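Local coordinates for Abbfa_003403 (Acinetobacter baumannii, PDB 4ZXH), which probably assembles a peptide as a four-domain nonribosomal peptide synthetase, combining condensation, adenylation, carrier and thioesterase domains in one chain, at residues P1168-V1173 and T1252-P1257. Numbering follows the deposited sequence.
Sequences PIPENV and TYFPEP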
loop_
_atom_site.group_PDB
_atom_site.type_symbol
_atom_site.label_atom_id
_atom_site.label_comp_id
_atom_site.label_asym_id
_atom_site.label_seq_id
_atom_site.Cartn_x
_atom_site.Cartn_y
_atom_site.Cartn_z
ATOM N N PRO A 1168 51.073 -23.213 -15.515
ATOM C CA PRO A 1168 50.668 -23.836 -16.784
ATOM C C PRO A 1168 51.731 -24.799 -17.320
ATOM O O PRO A 1168 52.445 -24.489 -18.271
ATOM C CB PRO A 1168 50.481 -22.638 -17.711
ATOM C CG PRO A 1168 51.409 -21.613 -17.185
ATOM C CD PRO A 1168 51.429 -21.792 -15.688
ATOM N N ILE A 1169 51.842 -25.959 -16.690
ATOM C CA ILE A 1169 52.773 -26.985 -17.129
ATOM C C ILE A 1169 52.000 -28.309 -17.173
ATOM O O ILE A 1169 50.990 -28.457 -16.493
ATOM C CB ILE A 1169 54.011 -27.063 -16.199
ATOM C CG1 ILE A 1169 53.616 -27.527 -14.783
ATOM C CG2 ILE A 1169 54.748 -25.711 -16.164
ATOM C CD1 ILE A 1169 54.809 -27.859 -13.893
ATOM N N PRO A 1170 52.443 -29.258 -18.005
ATOM C CA PRO A 1170 51.763 -30.551 -18.188
ATOM C C PRO A 1170 51.364 -31.326 -16.917
ATOM O O PRO A 1170 50.231 -31.806 -16.875
ATOM C CB PRO A 1170 52.792 -31.347 -19.001
ATOM C CG PRO A 1170 53.413 -30.321 -19.875
ATOM C CD PRO A 1170 53.516 -29.070 -19.002
ATOM N N GLU A 1171 52.253 -31.458 -15.927
ATOM C CA GLU A 1171 51.928 -32.112 -14.646
ATOM C C GLU A 1171 50.605 -31.633 -14.021
ATOM O O GLU A 1171 49.935 -32.374 -13.302
ATOM C CB GLU A 1171 53.021 -31.862 -13.604
ATOM C CG GLU A 1171 54.412 -32.372 -13.876
ATOM C CD GLU A 1171 55.290 -31.392 -14.656
ATOM O OE1 GLU A 1171 54.787 -30.684 -15.566
ATOM O OE2 GLU A 1171 56.493 -31.310 -14.320
ATOM N N ASN A 1172 50.255 -30.376 -14.267
ATOM C CA ASN A 1172 49.160 -29.729 -13.551
ATOM C C ASN A 1172 47.825 -29.775 -14.258
ATOM O O ASN A 1172 46.818 -29.267 -13.737
ATOM C CB ASN A 1172 49.497 -28.266 -13.282
ATOM C CG ASN A 1172 50.626 -28.104 -12.319
ATOM O OD1 ASN A 1172 51.058 -29.066 -11.670
ATOM N ND2 ASN A 1172 51.107 -26.873 -12.192
ATOM N N VAL A 1173 47.822 -30.347 -15.454
ATOM C CA VAL A 1173 46.608 -30.444 -16.239
ATOM C C VAL A 1173 45.761 -31.514 -15.577
ATOM O O VAL A 1173 46.277 -32.568 -15.184
ATOM C CB VAL A 1173 46.909 -30.782 -17.738
ATOM C CG1 VAL A 1173 45.648 -30.717 -18.583
ATOM C CG2 VAL A 1173 47.943 -29.831 -18.282
ATOM N N THR A 1252 45.498 -26.612 -23.218
ATOM C CA THR A 1252 46.359 -26.378 -24.383
ATOM C C THR A 1252 47.334 -25.188 -24.246
ATOM O O THR A 1252 47.802 -24.643 -25.250
ATOM C CB THR A 1252 45.504 -26.161 -25.652
ATOM O OG1 THR A 1252 44.641 -25.037 -25.461
ATOM C CG2 THR A 1252 44.650 -27.396 -25.950
ATOM N N TYR A 1253 47.654 -24.801 -23.011
ATOM C CA TYR A 1253 48.542 -23.668 -22.749
ATOM C C TYR A 1253 49.849 -24.087 -22.063
ATOM O O TYR A 1253 49.842 -24.429 -20.880
ATOM C CB TYR A 1253 47.816 -22.622 -21.893
ATOM C CG TYR A 1253 48.645 -21.383 -21.659
ATOM C CD1 TYR A 1253 49.165 -20.677 -22.730
ATOM C CD2 TYR A 1253 48.899 -20.909 -20.373
ATOM C CE1 TYR A 1253 49.929 -19.542 -22.544
ATOM C CE2 TYR A 1253 49.673 -19.761 -20.176
ATOM C CZ TYR A 1253 50.187 -19.086 -21.280
ATOM O OH TYR A 1253 50.954 -17.950 -21.142
ATOM N N PHE A 1254 50.968 -24.067 -22.790
ATOM C CA PHE A 1254 52.255 -24.456 -22.197
ATOM C C PHE A 1254 53.394 -23.532 -22.616
ATOM O O PHE A 1254 54.195 -23.872 -23.487
ATOM C CB PHE A 1254 52.552 -25.912 -22.542
ATOM C CG PHE A 1254 51.430 -26.820 -22.182
ATOM C CD1 PHE A 1254 51.183 -27.136 -20.847
ATOM C CD2 PHE A 1254 50.558 -27.285 -23.156
ATOM C CE1 PHE A 1254 50.111 -27.934 -20.493
ATOM C CE2 PHE A 1254 49.480 -28.083 -22.813
ATOM C CZ PHE A 1254 49.251 -28.409 -21.477
ATOM N N PRO A 1255 53.472 -22.350 -21.973
ATOM C CA PRO A 1255 54.408 -21.285 -22.350
ATOM C C PRO A 1255 55.829 -21.605 -21.933
ATOM O O PRO A 1255 56.030 -22.170 -20.862
ATOM C CB PRO A 1255 53.882 -20.069 -21.585
ATOM C CG PRO A 1255 53.234 -20.649 -20.372
ATOM C CD PRO A 1255 52.641 -21.966 -20.810
ATOM N N GLU A 1256 56.792 -21.263 -22.780
ATOM C CA GLU A 1256 58.204 -21.388 -22.435
ATOM C C GLU A 1256 58.524 -20.439 -21.278
ATOM O O GLU A 1256 57.810 -19.454 -21.060
ATOM C CB GLU A 1256 59.098 -21.109 -23.658
ATOM C CG GLU A 1256 59.003 -22.159 -24.783
ATOM C CD GLU A 1256 57.847 -21.918 -25.757
ATOM O OE1 GLU A 1256 57.082 -20.951 -25.551
ATOM O OE2 GLU A 1256 57.701 -22.700 -26.729
ATOM N N PRO A 1257 59.576 -20.750 -20.505
ATOM C CA PRO A 1257 59.897 -19.925 -19.334
ATOM C C PRO A 1257 60.158 -18.460 -19.674
ATOM O O PRO A 1257 60.772 -18.163 -20.690
ATOM C CB PRO A 1257 61.158 -20.590 -18.781
ATOM C CG PRO A 1257 61.019 -22.032 -19.189
ATOM C CD PRO A 1257 60.401 -21.972 -20.562
#
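In the alpha/beta-hydrolase fold of the thioesterase domain, loop 1168-1173, which follows strand 1157-1163, packs on loop 1252-1257, which leads from helix 1233-1251 into the neighbouring parallel strand 1262-1267. The chain between them is largely helical, consistent with the helical lid insertion of thioesterase domains. The interface is apolar and proline-rich, with Pro1168 and Phe1254 giving most of the buried surface. Tyr1253 and Phe1254 differ in their first torsion. In Tyr1253, CG lies anti to the backbone N (chi1 -176°), and Pro1168 CB approaches Tyr1253 CD2 obliquely at 3.5 Å. Over the centre of the same ring sits CD of Pro1255, two residues on, 3.7 Å above the plane. Both prolines lie on the same side of the phenol, Pro1255 over its centre and Pro1168 out by CD2; its OH hydrogen-bonds Glu1145 of helix 1138-1152. The two pyrrolidines cross at about a right angle, Pro1168 CG lying 3.8 Å from Pro1255 CG. Pro1168 also touches Trp1280 and Leu1283. In Phe1254, CG is anti to the carbonyl carbon (chi1 -53°), which carries the ring to the short 3-10 turn 1170-1172. Pro1170, at the start of that turn, brings CD obliquely to 3.5 Å from Phe1254 CD1. Within the turn Asn1172 N donates to Ile1169 O and Val1173 N to Pro1170 O, and the Asn1172 side chain bonds to Ala1167 O and Leu1278 O. Just beyond it Val1173 has CG1 anti to its backbone N (chi1 -173°), leaving CG2 to meet the phenyl edge in plane, 3.6 Å from Phe1254 CE1.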